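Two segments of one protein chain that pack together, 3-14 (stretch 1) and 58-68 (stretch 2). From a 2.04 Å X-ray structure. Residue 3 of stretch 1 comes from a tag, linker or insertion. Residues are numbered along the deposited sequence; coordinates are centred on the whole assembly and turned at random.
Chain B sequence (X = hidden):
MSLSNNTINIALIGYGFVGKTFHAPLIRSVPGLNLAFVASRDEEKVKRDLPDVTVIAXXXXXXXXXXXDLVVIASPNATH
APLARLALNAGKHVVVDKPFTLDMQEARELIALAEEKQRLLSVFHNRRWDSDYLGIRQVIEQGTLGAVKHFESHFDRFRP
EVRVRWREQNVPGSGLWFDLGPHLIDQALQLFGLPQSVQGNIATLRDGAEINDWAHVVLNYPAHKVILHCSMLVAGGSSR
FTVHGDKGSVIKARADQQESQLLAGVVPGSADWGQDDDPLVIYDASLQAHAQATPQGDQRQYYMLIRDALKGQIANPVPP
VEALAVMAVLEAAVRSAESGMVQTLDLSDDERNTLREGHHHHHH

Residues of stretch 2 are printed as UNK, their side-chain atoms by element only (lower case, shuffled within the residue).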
ATOM      1  N   LEU B   3      13.365  26.658 -45.299  1.00 39.51           N
ATOM      2  CA  LEU B   3      12.555  25.924 -44.274  1.00 38.91           C
ATOM      3  C   LEU B   3      11.058  25.933 -44.604  1.00 37.95           C
ATOM      4  O   LEU B   3      10.481  26.993 -44.843  1.00 37.80           O
ATOM      5  CB  LEU B   3      12.788  26.554 -42.898  1.00 38.86           C
ATOM      6  CG  LEU B   3      12.249  25.799 -41.684  1.00 38.45           C
ATOM      7  CD1 LEU B   3      12.563  24.313 -41.813  1.00 39.60           C
ATOM      8  CD2 LEU B   3      12.878  26.373 -40.419  1.00 37.93           C
ATOM      9  N   SER B   4      10.432  24.755 -44.609  1.00 37.17           N
ATOM     10  CA  SER B   4       9.002  24.656 -44.923  1.00 36.44           C
ATOM     11  C   SER B   4       8.177  25.577 -44.027  1.00 35.15           C
ATOM     12  O   SER B   4       8.342  25.593 -42.807  1.00 34.68           O
ATOM     13  CB  SER B   4       8.515  23.201 -44.802  1.00 37.40           C
ATOM     14  OG  SER B   4       8.758  22.657 -43.515  1.00 38.75           O
ATOM     15  N   ASN B   5       7.281  26.337 -44.649  1.00 33.70           N
ATOM     16  CA  ASN B   5       6.451  27.302 -43.936  1.00 32.51           C
ATOM     17  C   ASN B   5       5.155  26.736 -43.361  1.00 31.18           C
ATOM     18  O   ASN B   5       4.577  27.317 -42.444  1.00 30.65           O
ATOM     19  CB  ASN B   5       6.111  28.470 -44.873  1.00 32.24           C
ATOM     20  CG  ASN B   5       5.758  29.746 -44.122  1.00 33.37           C
ATOM     21  OD1 ASN B   5       6.609  30.340 -43.452  1.00 35.43           O
ATOM     22  ND2 ASN B   5       4.503  30.175 -44.229  1.00 32.45           N
ATOM     23  N   ASN B   6       4.701  25.606 -43.893  1.00 29.53           N
ATOM     24  CA  ASN B   6       3.449  25.007 -43.439  1.00 29.84           C
ATOM     25  C   ASN B   6       3.585  24.048 -42.259  1.00 28.96           C
ATOM     26  O   ASN B   6       2.610  23.411 -41.848  1.00 26.97           O
ATOM     27  CB  ASN B   6       2.767  24.293 -44.615  1.00 30.26           C
ATOM     28  CG  ASN B   6       3.577  23.129 -45.140  1.00 31.33           C
ATOM     29  OD1 ASN B   6       4.801  23.107 -45.022  1.00 30.91           O
ATOM     30  ND2 ASN B   6       2.897  22.160 -45.744  1.00 32.22           N
ATOM     31  N   THR B   7       4.791  23.946 -41.712  1.00 28.71           N
ATOM     32  CA  THR B   7       5.028  23.064 -40.575  1.00 27.15           C
ATOM     33  C   THR B   7       5.318  23.847 -39.303  1.00 26.35           C
ATOM     34  O   THR B   7       5.604  25.050 -39.337  1.00 26.69           O
ATOM     35  CB  THR B   7       6.228  22.126 -40.823  1.00 28.53           C
ATOM     36  OG1 THR B   7       7.357  22.902 -41.244  1.00 30.25           O
ATOM     37  CG2 THR B   7       5.903  21.094 -41.882  1.00 28.57           C
ATOM     38  N   ILE B   8       5.227  23.152 -38.174  1.00 23.95           N
ATOM     39  CA  ILE B   8       5.522  23.753 -36.886  1.00 23.51           C
ATOM     40  C   ILE B   8       7.012  23.463 -36.708  1.00 24.30           C
ATOM     41  O   ILE B   8       7.415  22.327 -36.430  1.00 22.71           O
ATOM     42  CB  ILE B   8       4.677  23.100 -35.758  1.00 22.71           C
ATOM     43  CG1 ILE B   8       3.206  23.473 -35.953  1.00 22.18           C
ATOM     44  CG2 ILE B   8       5.146  23.574 -34.399  1.00 20.43           C
ATOM     45  CD1 ILE B   8       2.253  22.785 -34.987  1.00 25.23           C
ATOM     46  N   ASN B   9       7.828  24.492 -36.902  1.00 23.23           N
ATOM     47  CA  ASN B   9       9.274  24.330 -36.802  1.00 22.78           C
ATOM     48  C   ASN B   9       9.784  24.376 -35.367  1.00 21.43           C
ATOM     49  O   ASN B   9       9.619  25.361 -34.642  1.00 20.95           O
ATOM     50  CB  ASN B   9       9.947  25.357 -37.711  1.00 20.76           C
ATOM     51  CG  ASN B   9       9.448  25.242 -39.151  1.00 25.07           C
ATOM     52  OD1 ASN B   9       9.352  24.135 -39.696  1.00 24.42           O
ATOM     53  ND2 ASN B   9       9.115  26.376 -39.766  1.00 22.71           N
ATOM     54  N   ILE B  10      10.417  23.276 -34.979  1.00 21.93           N
ATOM     55  CA  ILE B  10      10.915  23.081 -33.626  1.00 21.00           C
ATOM     56  C   ILE B  10      12.429  23.146 -33.424  1.00 20.85           C
ATOM     57  O   ILE B  10      13.212  22.728 -34.271  1.00 21.24           O
ATOM     58  CB  ILE B  10      10.457  21.698 -33.103  1.00 20.90           C
ATOM     59  CG1 ILE B  10       8.929  21.589 -33.153  1.00 20.37           C
ATOM     60  CG2 ILE B  10      10.984  21.464 -31.701  1.00 19.13           C
ATOM     61  CD1 ILE B  10       8.419  20.156 -33.002  1.00 21.43           C
ATOM     62  N   ALA B  11      12.816  23.678 -32.273  1.00 20.85           N
ATOM     63  CA  ALA B  11      14.210  23.720 -31.868  1.00 20.56           C
ATOM     64  C   ALA B  11      14.223  22.859 -30.608  1.00 19.21           C
ATOM     65  O   ALA B  11      13.528  23.167 -29.635  1.00 20.24           O
ATOM     66  CB  ALA B  11      14.641  25.135 -31.532  1.00 19.18           C
ATOM     67  N   LEU B  12      14.954  21.751 -30.651  1.00 19.92           N
ATOM     68  CA  LEU B  12      15.081  20.870 -29.491  1.00 19.02           C
ATOM     69  C   LEU B  12      16.319  21.359 -28.739  1.00 20.11           C
ATOM     70  O   LEU B  12      17.419  21.380 -29.295  1.00 21.20           O
ATOM     71  CB  LEU B  12      15.275  19.413 -29.933  1.00 18.37           C
ATOM     72  CG  LEU B  12      15.702  18.430 -28.839  1.00 19.46           C
ATOM     73  CD1 LEU B  12      14.696  18.467 -27.692  1.00 18.74           C
ATOM     74  CD2 LEU B  12      15.821  17.024 -29.424  1.00 18.07           C
ATOM     75  N   ILE B  13      16.127  21.778 -27.492  1.00 19.83           N
ATOM     76  CA  ILE B  13      17.218  22.289 -26.668  1.00 20.82           C
ATOM     77  C   ILE B  13      17.825  21.169 -25.833  1.00 21.09           C
ATOM     78  O   ILE B  13      17.223  20.696 -24.867  1.00 20.48           O
ATOM     79  CB  ILE B  13      16.724  23.412 -25.729  1.00 20.81           C
ATOM     80  CG1 ILE B  13      15.957  24.470 -26.533  1.00 21.64           C
ATOM     81  CG2 ILE B  13      17.901  24.026 -24.980  1.00 20.49           C
ATOM     82  CD1 ILE B  13      16.725  25.082 -27.699  1.00 21.23           C
ATOM     83  N   GLY B  14      19.020  20.739 -26.229  1.00 21.11           N
ATOM     84  CA  GLY B  14      19.694  19.669 -25.519  1.00 22.22           C
ATOM     85  C   GLY B  14      19.544  18.350 -26.251  1.00 22.85           C
ATOM     86  O   GLY B  14      18.436  17.949 -26.614  1.00 22.79           O
ATOM     87  N   UNK B  58      24.688  27.553 -28.853  1.00 30.65           N
ATOM     88  CA  UNK B  58      24.051  28.080 -27.648  1.00 33.10           C
ATOM     89  C   UNK B  58      22.529  27.973 -27.601  1.00 33.23           C
ATOM     90  O   UNK B  58      21.836  28.251 -28.587  1.00 32.88           O
ATOM     91  c   UNK B  58      24.438  29.544 -27.429  1.00 34.57           C
ATOM     92  o   UNK B  58      23.769  30.380 -28.350  1.00 35.89           O
ATOM     93  N   UNK B  59      21.992  27.587 -26.431  1.00 32.84           N
ATOM     94  CA  UNK B  59      20.553  27.430 -26.190  1.00 32.87           C
ATOM     95  C   UNK B  59      19.808  28.738 -26.454  1.00 32.82           C
ATOM     96  O   UNK B  59      18.755  28.747 -27.087  1.00 31.57           O
ATOM     97  c   UNK B  59      21.795  26.338 -24.494  1.00 33.28           C
ATOM     98  c   UNK B  59      22.762  27.225 -25.228  1.00 32.56           C
ATOM     99  c   UNK B  59      20.490  27.028 -24.718  1.00 32.12           C
ATOM    100  N   UNK B  60      20.375  29.837 -25.962  1.00 32.79           N
ATOM    101  CA  UNK B  60      19.782  31.161 -26.119  1.00 33.60           C
ATOM    102  C   UNK B  60      19.547  31.506 -27.588  1.00 33.48           C
ATOM    103  O   UNK B  60      18.473  31.977 -27.960  1.00 33.76           O
ATOM    104  o   UNK B  60      22.631  30.344 -24.511  1.00 42.95           O
ATOM    105  o   UNK B  60      21.447  30.077 -22.685  1.00 44.02           O
ATOM    106  c   UNK B  60      20.687  32.223 -25.488  1.00 36.62           C
ATOM    107  c   UNK B  60      21.743  30.722 -23.715  1.00 42.33           C
ATOM    108  c   UNK B  60      20.999  32.024 -24.002  1.00 39.90           C
ATOM    109  N   UNK B  61      20.552  31.277 -28.425  1.00 32.83           N
ATOM    110  CA  UNK B  61      20.429  31.567 -29.849  1.00 31.30           C
ATOM    111  C   UNK B  61      19.374  30.677 -30.509  1.00 32.07           C
ATOM    112  O   UNK B  61      18.606  31.134 -31.363  1.00 31.84           O
ATOM    113  c   UNK B  61      21.773  31.378 -30.539  1.00 31.35           C
ATOM    114  N   UNK B  62      19.346  29.404 -30.121  1.00 31.09           N
ATOM    115  CA  UNK B  62      18.382  28.460 -30.682  1.00 29.56           C
ATOM    116  C   UNK B  62      16.961  28.884 -30.331  1.00 29.11           C
ATOM    117  O   UNK B  62      16.089  28.972 -31.195  1.00 29.52           O
ATOM    118  c   UNK B  62      18.650  27.062 -30.149  1.00 29.75           C
ATOM    119  N   UNK B  63      16.738  29.152 -29.051  1.00 28.09           N
ATOM    120  CA  UNK B  63      15.428  29.564 -28.576  1.00 29.19           C
ATOM    121  C   UNK B  63      14.928  30.846 -29.248  1.00 29.39           C
ATOM    122  O   UNK B  63      13.744  30.969 -29.548  1.00 29.09           O
ATOM    123  c   UNK B  63      15.449  29.766 -27.046  1.00 28.66           C
ATOM    124  c   UNK B  63      15.553  28.412 -26.342  1.00 28.08           C
ATOM    125  c   UNK B  63      14.205  30.485 -26.601  1.00 30.65           C
ATOM    126  N   UNK B  64      15.830  31.788 -29.497  1.00 29.11           N
ATOM    127  CA  UNK B  64      15.453  33.068 -30.102  1.00 29.35           C
ATOM    128  C   UNK B  64      15.455  33.137 -31.628  1.00 28.42           C
ATOM    129  O   UNK B  64      15.146  34.180 -32.202  1.00 28.95           O
ATOM    130  c   UNK B  64      16.208  34.346 -28.040  1.00 31.34           C
ATOM    131  c   UNK B  64      17.203  35.327 -27.454  1.00 32.41           C
ATOM    132  n   UNK B  64      16.697  36.342 -26.769  1.00 31.50           N
ATOM    133  o   UNK B  64      18.414  35.168 -27.608  1.00 35.59           O
ATOM    134  c   UNK B  64      16.348  34.179 -29.541  1.00 28.60           C
ATOM    135  N   UNK B  65      15.789  32.037 -32.291  1.00 29.42           N
ATOM    136  CA  UNK B  65      15.828  32.030 -33.754  1.00 29.15           C
ATOM    137  C   UNK B  65      14.433  32.303 -34.337  1.00 29.35           C
ATOM    138  O   UNK B  65      13.453  31.659 -33.956  1.00 28.24           O
ATOM    139  c   UNK B  65      18.063  30.412 -36.184  1.00 26.48           C
ATOM    140  c   UNK B  65      16.841  30.684 -35.663  1.00 27.89           C
ATOM    141  n   UNK B  65      17.947  30.473 -37.550  1.00 27.09           N
ATOM    142  c   UNK B  65      16.700  30.780 -37.860  1.00 29.40           C
ATOM    143  c   UNK B  65      16.354  30.680 -34.245  1.00 28.04           C
ATOM    144  n   UNK B  65      16.012  30.917 -36.740  1.00 29.61           N
ATOM    145  N   UNK B  66      14.334  33.266 -35.274  1.00 29.19           N
ATOM    146  CA  UNK B  66      13.070  33.639 -35.917  1.00 27.35           C
ATOM    147  C   UNK B  66      12.332  32.510 -36.629  1.00 26.16           C
ATOM    148  O   UNK B  66      11.107  32.535 -36.714  1.00 26.13           O
ATOM    149  c   UNK B  66      14.911  34.432 -37.199  1.00 28.62           C
ATOM    150  c   UNK B  66      15.458  34.028 -35.853  1.00 28.40           C
ATOM    151  c   UNK B  66      13.482  34.759 -36.880  1.00 28.57           C
ATOM    152  N   UNK B  67      13.060  31.526 -37.138  1.00 25.64           N
ATOM    153  CA  UNK B  67      12.421  30.415 -37.842  1.00 25.57           C
ATOM    154  C   UNK B  67      11.852  29.349 -36.910  1.00 24.94           C
ATOM    155  O   UNK B  67      11.276  28.363 -37.371  1.00 23.53           O
ATOM    156  c   UNK B  67      13.745  30.631 -39.991  1.00 29.62           C
ATOM    157  c   UNK B  67      13.400  29.750 -38.808  1.00 26.35           C
ATOM    158  o   UNK B  67      13.087  31.681 -40.163  1.00 31.01           O
ATOM    159  o   UNK B  67      14.668  30.263 -40.752  1.00 30.92           O
ATOM    160  N   UNK B  68      12.029  29.546 -35.607  1.00 23.68           N
ATOM    161  CA  UNK B  68      11.525  28.603 -34.614  1.00 24.46           C
ATOM    162  C   UNK B  68      10.110  28.998 -34.173  1.00 23.45           C
ATOM    163  O   UNK B  68       9.844  30.165 -33.893  1.00 22.87           O
ATOM    164  c   UNK B  68      13.769  27.861 -33.732  1.00 24.88           C
ATOM    165  c   UNK B  68      11.780  27.803 -32.218  1.00 24.40           C
ATOM    166  c   UNK B  68      12.461  28.551 -33.368  1.00 25.18           C
TER
HETATM  167  O   HOH W   1       9.355  28.886 -38.996  1.00 32.80           O

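Position 58 has one side-chain carbon followed by one oxygen, and nothing on stretch 1 lies within contact range. It is a serine, S58, at the N-cap: its OG accepts a weak hydrogen bond from the backbone N of position 61 at 3.3 Å, which suits a short hydroxyl facing a free amide of the first turn.

At position 59 three carbons close a ring onto the backbone N, and the CB rests 4.0 Å from CG2 of I13. This is proline, P59; the first turn of a helix tolerates a residue with no amide hydrogen.

Position 60 carries three carbons, the third bearing two oxygens: a glutamate, E60. Its CA-to-CB bond points away from the strand, and the charged group stays exposed.

Position 61 has a single carbon, exposed and out of reach of stretch 1. It is alanine, A61, a good helix former whose methyl asks for no partner at a site that takes no part in the contact. Position 62 also has one carbon, but this one points toward the strand and lies 3.7 Å from CD1 of I13. It is A62, whose small methyl fits the close approach.

Position 63 shows one carbon carrying two more, and one of the two outer carbons lies 3.8 Å from I13 CD1. This is valine, V63, and that carbon is CG2, an apolar contact fit for a buried site.

At position 64 three carbons end in one oxygen and one nitrogen, giving glutamine, Q64, a polar residue on the exposed side.

Position 65 has one carbon leading to a five-membered ring of three carbons and two nitrogens: histidine, H65. Its ND1 accepts from the backbone N of position 67 at 3.0 Å, bracing the type I turn that begins here.

Position 66 is another ring of three carbons closed onto N, P66, whose phi of -57° suits the second place of that turn.

Position 67 has two carbons, the second with two oxygens, and its CB lies 3.8 Å from CD2 of L3, a tag residue. It is aspartate, D67, its carboxylate suited to the partly exposed margin.

Position 68 again has one carbon bearing two, one of which packs 3.6 Å from CB of A11. It is valine, V68, and that carbon is CG2; with no polar atom to satisfy, a compact branched side chain suits this buried place against small A11.

The strand runs nearly antiparallel to the helix, at 165° with axes 8.6 Å apart. Alternation turns N9, A11 and I13 toward stretch 2, and I13 fills the space beside P59, A62 and V63. No direct hydrogen bond crosses; a water instead accepts from N9 ND2 and donates to D67 O, both at 2.6 Å. Apolar packing thus dominates, with this bridge at the polar end.

Stretch 2, residues 58-68: SPEAAVQHPDV
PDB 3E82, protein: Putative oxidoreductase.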